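Local coordinates for protein Rd1NTF2_04 (Synthetic construct, PDB 6W3G) that is a computationally designed NTF2-like protein with a long curved sheet, probably made to offer a pocket rather than to carry out a natural function, at residues R77-Y89 with T95-R107. Residues are numbered along the deposited sequence; the frame is centred on the assembly and turned at random.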
loop_
_atom_site.group_PDB
_atom_site.type_symbol
_atom_site.label_atom_id
_atom_site.label_comp_id
_atom_site.label_asym_id
_atom_site.label_seq_id
_atom_site.Cartn_x
_atom_site.Cartn_y
_atom_site.Cartn_z
ATOM N N ARG A 77 -17.354 3.707 -3.762
ATOM C CA ARG A 77 -18.671 3.255 -4.198
ATOM C C ARG A 77 -19.208 2.376 -3.086
ATOM O O ARG A 77 -18.650 1.311 -2.818
ATOM C CB ARG A 77 -18.601 2.497 -5.520
ATOM C CG ARG A 77 -19.890 1.798 -5.928
ATOM C CD ARG A 77 -19.885 1.494 -7.413
ATOM N NE ARG A 77 -20.788 2.399 -8.118
ATOM C CZ ARG A 77 -20.594 2.868 -9.346
ATOM N NH1 ARG A 77 -19.512 2.536 -10.041
ATOM N NH2 ARG A 77 -21.489 3.689 -9.880
ATOM N N GLY A 78 -20.267 2.825 -2.420
ATOM C CA GLY A 78 -20.763 2.077 -1.281
ATOM C C GLY A 78 -19.679 1.935 -0.230
ATOM O O GLY A 78 -19.053 2.917 0.185
ATOM N N ASP A 79 -19.421 0.697 0.187
ATOM C CA ASP A 79 -18.392 0.422 1.179
ATOM C C ASP A 79 -17.041 0.085 0.550
ATOM O O ASP A 79 -16.120 -0.323 1.261
ATOM C CB ASP A 79 -18.853 -0.700 2.118
ATOM C CG ASP A 79 -19.113 -2.011 1.400
ATOM O OD1 ASP A 79 -19.036 -2.043 0.161
ATOM O OD2 ASP A 79 -19.404 -3.017 2.090
ATOM N N ARG A 80 -16.895 0.255 -0.759
ATOM C CA ARG A 80 -15.662 -0.085 -1.462
ATOM C C ARG A 80 -14.848 1.183 -1.704
ATOM O O ARG A 80 -15.350 2.138 -2.295
ATOM C CB ARG A 80 -15.963 -0.763 -2.802
ATOM C CG ARG A 80 -14.717 -1.273 -3.539
ATOM C CD ARG A 80 -15.101 -1.979 -4.832
ATOM N NE ARG A 80 -13.952 -2.504 -5.589
ATOM C CZ ARG A 80 -13.288 -1.839 -6.531
ATOM N NH1 ARG A 80 -13.617 -0.592 -6.848
ATOM N NH2 ARG A 80 -12.290 -2.427 -7.166
ATOM N N ILE A 81 -13.589 1.168 -1.279
ATOM C CA ILE A 81 -12.649 2.250 -1.531
ATOM C C ILE A 81 -11.587 1.719 -2.476
ATOM O O ILE A 81 -10.902 0.735 -2.167
ATOM C CB ILE A 81 -11.992 2.751 -0.238
ATOM C CG1 ILE A 81 -13.033 3.227 0.764
ATOM C CG2 ILE A 81 -10.978 3.833 -0.562
ATOM C CD1 ILE A 81 -12.468 3.453 2.142
ATOM N N SER A 82 -11.428 2.365 -3.624
ATOM C CA SER A 82 -10.407 1.963 -4.579
ATOM C C SER A 82 -9.386 3.078 -4.679
ATOM O O SER A 82 -9.761 4.242 -4.854
ATOM C CB SER A 82 -11.005 1.679 -5.956
ATOM O OG SER A 82 -9.974 1.318 -6.863
ATOM N N ILE A 83 -8.111 2.732 -4.538
ATOM C CA ILE A 83 -7.029 3.710 -4.610
ATOM C C ILE A 83 -6.021 3.234 -5.638
ATOM O O ILE A 83 -5.548 2.098 -5.566
ATOM C CB ILE A 83 -6.355 3.918 -3.243
ATOM C CG1 ILE A 83 -7.365 4.499 -2.269
ATOM C CG2 ILE A 83 -5.126 4.839 -3.397
ATOM C CD1 ILE A 83 -6.864 4.663 -0.856
ATOM N N VAL A 84 -5.715 4.093 -6.613
ATOM C CA VAL A 84 -4.651 3.860 -7.569
ATOM C C VAL A 84 -3.510 4.771 -7.161
ATOM O O VAL A 84 -3.720 5.978 -6.969
ATOM C CB VAL A 84 -5.084 4.159 -9.013
ATOM C CG1 VAL A 84 -3.912 3.958 -9.943
ATOM C CG2 VAL A 84 -6.227 3.279 -9.418
ATOM N N PHE A 85 -2.323 4.199 -6.983
ATOM C CA PHE A 85 -1.161 4.996 -6.628
ATOM C C PHE A 85 0.041 4.529 -7.435
ATOM O O PHE A 85 0.113 3.384 -7.887
ATOM C CB PHE A 85 -0.890 4.968 -5.120
ATOM C CG PHE A 85 -0.568 3.617 -4.547
ATOM C CD1 PHE A 85 0.753 3.217 -4.382
ATOM C CD2 PHE A 85 -1.576 2.763 -4.121
ATOM C CE1 PHE A 85 1.067 2.001 -3.836
ATOM C CE2 PHE A 85 -1.263 1.533 -3.571
ATOM C CZ PHE A 85 0.056 1.153 -3.417
ATOM N N THR A 86 0.950 5.453 -7.675
ATOM C CA THR A 86 2.209 5.124 -8.324
ATOM C C THR A 86 3.331 5.244 -7.309
ATOM O O THR A 86 3.275 6.053 -6.376
ATOM C CB THR A 86 2.446 6.003 -9.541
ATOM O OG1 THR A 86 2.166 7.358 -9.217
ATOM C CG2 THR A 86 1.545 5.584 -10.661
ATOM N N VAL A 87 4.348 4.416 -7.482
ATOM C CA VAL A 87 5.493 4.401 -6.581
ATOM C C VAL A 87 6.744 4.544 -7.435
ATOM O O VAL A 87 6.919 3.795 -8.399
ATOM C CB VAL A 87 5.540 3.112 -5.743
ATOM C CG1 VAL A 87 6.664 3.188 -4.716
ATOM C CG2 VAL A 87 4.205 2.885 -5.040
ATOM N N HIS A 88 7.571 5.527 -7.106
ATOM C CA HIS A 88 8.850 5.769 -7.765
ATOM C C HIS A 88 9.949 5.301 -6.817
ATOM O O HIS A 88 10.137 5.897 -5.746
ATOM C CB HIS A 88 9.020 7.251 -8.094
ATOM C CG HIS A 88 7.890 7.840 -8.881
ATOM N ND1 HIS A 88 7.749 9.198 -9.069
ATOM C CD2 HIS A 88 6.853 7.260 -9.533
ATOM C CE1 HIS A 88 6.673 9.431 -9.800
ATOM N NE2 HIS A 88 6.111 8.272 -10.096
ATOM N N TYR A 89 10.664 4.241 -7.221
ATOM C CA TYR A 89 11.755 3.643 -6.459
ATOM C C TYR A 89 13.079 4.086 -7.073
ATOM O O TYR A 89 13.393 3.692 -8.198
ATOM C CB TYR A 89 11.659 2.114 -6.503
ATOM C CG TYR A 89 10.381 1.490 -5.991
ATOM C CD1 TYR A 89 10.200 1.267 -4.636
ATOM C CD2 TYR A 89 9.385 1.073 -6.866
ATOM C CE1 TYR A 89 9.048 0.677 -4.152
ATOM C CE2 TYR A 89 8.225 0.480 -6.390
ATOM C CZ TYR A 89 8.064 0.281 -5.036
ATOM O OH TYR A 89 6.922 -0.303 -4.521
ATOM N N THR A 95 15.560 5.056 -11.660
ATOM C CA THR A 95 14.255 5.143 -11.025
ATOM C C THR A 95 13.317 4.164 -11.696
ATOM O O THR A 95 13.260 4.100 -12.927
ATOM C CB THR A 95 13.700 6.559 -11.099
ATOM O OG1 THR A 95 14.660 7.451 -10.507
ATOM C CG2 THR A 95 12.365 6.647 -10.348
ATOM N N THR A 96 12.600 3.395 -10.888
ATOM C CA THR A 96 11.587 2.471 -11.372
ATOM C C THR A 96 10.223 3.056 -11.040
ATOM O O THR A 96 10.023 3.586 -9.949
ATOM C CB THR A 96 11.754 1.094 -10.729
ATOM O OG1 THR A 96 13.041 0.567 -11.066
ATOM C CG2 THR A 96 10.698 0.123 -11.219
ATOM N N TYR A 97 9.295 2.970 -11.977
ATOM C CA TYR A 97 7.979 3.590 -11.839
ATOM C C TYR A 97 6.919 2.503 -11.874
ATOM O O TYR A 97 6.620 1.953 -12.938
ATOM C CB TYR A 97 7.743 4.600 -12.965
ATOM C CG TYR A 97 8.728 5.743 -12.987
ATOM C CD1 TYR A 97 9.998 5.585 -13.535
ATOM C CD2 TYR A 97 8.400 6.976 -12.446
ATOM C CE1 TYR A 97 10.908 6.633 -13.553
ATOM C CE2 TYR A 97 9.303 8.025 -12.465
ATOM C CZ TYR A 97 10.551 7.847 -13.017
ATOM O OH TYR A 97 11.445 8.892 -13.027
ATOM N N ASP A 98 6.346 2.199 -10.715
ATOM C CA ASP A 98 5.344 1.159 -10.595
ATOM C C ASP A 98 3.992 1.825 -10.380
ATOM O O ASP A 98 3.901 3.005 -10.020
ATOM C CB ASP A 98 5.657 0.214 -9.427
ATOM C CG ASP A 98 6.736 -0.808 -9.753
ATOM O OD1 ASP A 98 7.088 -0.980 -10.938
ATOM O OD2 ASP A 98 7.226 -1.453 -8.809
ATOM N N ARG A 99 2.944 1.057 -10.641
ATOM C CA ARG A 99 1.584 1.476 -10.349
ATOM C C ARG A 99 0.893 0.345 -9.607
ATOM O O ARG A 99 1.080 -0.828 -9.938
ATOM C CB ARG A 99 0.818 1.823 -11.624
ATOM C CG ARG A 99 -0.663 2.065 -11.416
ATOM C CD ARG A 99 -1.341 2.239 -12.760
ATOM N NE ARG A 99 -1.181 3.595 -13.261
ATOM C CZ ARG A 99 -1.100 3.918 -14.551
ATOM N NH1 ARG A 99 -1.146 2.984 -15.494
ATOM N NH2 ARG A 99 -0.962 5.185 -14.899
ATOM N N TYR A 100 0.147 0.713 -8.577
ATOM C CA TYR A 100 -0.587 -0.237 -7.767
ATOM C C TYR A 100 -2.055 0.153 -7.714
ATOM O O TYR A 100 -2.413 1.341 -7.767
ATOM C CB TYR A 100 -0.065 -0.307 -6.339
ATOM C CG TYR A 100 1.222 -1.059 -6.197
ATOM C CD1 TYR A 100 2.432 -0.450 -6.441
ATOM C CD2 TYR A 100 1.214 -2.396 -5.821
ATOM C CE1 TYR A 100 3.626 -1.159 -6.310
ATOM C CE2 TYR A 100 2.379 -3.105 -5.680
ATOM C CZ TYR A 100 3.583 -2.488 -5.932
ATOM O OH TYR A 100 4.750 -3.210 -5.796
ATOM N N VAL A 101 -2.901 -0.865 -7.551
ATOM C CA VAL A 101 -4.317 -0.687 -7.309
ATOM C C VAL A 101 -4.629 -1.342 -5.977
ATOM O O VAL A 101 -4.209 -2.478 -5.723
ATOM C CB VAL A 101 -5.173 -1.294 -8.436
ATOM C CG1 VAL A 101 -6.640 -1.096 -8.124
ATOM C CG2 VAL A 101 -4.832 -0.633 -9.773
ATOM N N MET A 102 -5.377 -0.647 -5.140
ATOM C CA MET A 102 -5.683 -1.119 -3.799
ATOM C C MET A 102 -7.178 -1.071 -3.562
ATOM O O MET A 102 -7.822 -0.052 -3.836
ATOM C CB MET A 102 -4.961 -0.267 -2.763
ATOM C CG MET A 102 -4.773 -0.953 -1.448
ATOM S SD MET A 102 -3.536 -0.057 -0.517
ATOM C CE MET A 102 -4.479 1.402 -0.090
ATOM N N VAL A 103 -7.721 -2.169 -3.038
ATOM C CA VAL A 103 -9.128 -2.261 -2.680
ATOM C C VAL A 103 -9.196 -2.350 -1.171
ATOM O O VAL A 103 -8.541 -3.212 -0.564
ATOM C CB VAL A 103 -9.814 -3.457 -3.349
ATOM C CG1 VAL A 103 -11.253 -3.582 -2.832
ATOM C CG2 VAL A 103 -9.781 -3.240 -4.854
ATOM N N ALA A 104 -9.929 -1.424 -0.577
ATOM C CA ALA A 104 -10.222 -1.421 0.845
ATOM C C ALA A 104 -11.731 -1.419 1.030
ATOM O O ALA A 104 -12.494 -0.932 0.179
ATOM C CB ALA A 104 -9.582 -0.206 1.535
ATOM N N VAL A 105 -12.173 -1.977 2.149
ATOM C CA VAL A 105 -13.587 -2.087 2.466
ATOM C C VAL A 105 -13.839 -1.319 3.758
ATOM O O VAL A 105 -13.092 -1.472 4.730
ATOM C CB VAL A 105 -14.022 -3.557 2.597
ATOM C CG1 VAL A 105 -13.417 -4.182 3.832
ATOM C CG2 VAL A 105 -15.540 -3.647 2.641
ATOM N N ASP A 106 -14.875 -0.485 3.756
ATOM C CA ASP A 106 -15.247 0.310 4.922
ATOM C C ASP A 106 -16.317 -0.454 5.687
ATOM O O ASP A 106 -17.429 -0.639 5.184
ATOM C CB ASP A 106 -15.753 1.686 4.500
ATOM C CG ASP A 106 -16.077 2.577 5.686
ATOM O OD1 ASP A 106 -15.133 3.013 6.378
ATOM O OD2 ASP A 106 -17.275 2.841 5.923
ATOM N N ARG A 107 -15.982 -0.889 6.896
ATOM C CA ARG A 107 -16.873 -1.712 7.711
ATOM C C ARG A 107 -17.014 -1.122 9.112
ATOM O O ARG A 107 -16.039 -0.647 9.696
ATOM C CB ARG A 107 -16.344 -3.149 7.789
HETATM O O HOH W 1 -18.701 -3.122 4.922
HETATM O O HOH W 2 15.202 1.637 -9.548
#
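Strands 80-89 and 95-106 form the long antiparallel beta hairpin of this NTF2-like fold. Ten backbone hydrogen bonds join them, and an eleventh, Asp-106 N to Asp-79 O, extends the ladder into the turn. On the concave, helix-facing side, Phe-85 and Tyr-100 form a hydrogen-bonded pair. Tyr-100 CB sits over one face of the Phe-85 ring, 3.3 Å from Phe-85 CZ, a CH-pi contact. Phe-85 CG stands between its own N and carbonyl carbon (chi1 62°), which swings the ring across the neighbouring strand. The two ring planes are nearly parallel, at 9°, but slid apart with little overlap. In one of its two conformers, Met-102 SD comes obliquely within 4.1 Å of Phe-85 CE2, a doubtful Met-aromatic contact. Asp-98 OD2 comes obliquely beside the Tyr-89 ring, 3.3 Å from Tyr-89 CE2, with Asp-98 CB in plane at the ring's edge. On the opposite face the edge of Tyr-97 meets the face of His-88, with Tyr-97 CD2 3.3 Å from His-88 CD2. Replacing His-88 by alanine is likely to leave the Tyr-97 edge without the ring face it rests on, and that ring freer to turn. A water bridges Asp-79 OD2 and Asp-106 O. Strand 66-77 flanks strand 80-91, and Thr-86 OG1 bonds to Asp-72 there. Strand 111-118 lies beside strand 94-106. Helix 11-24 packs on the inner face, where Phe-18 meets Phe-85.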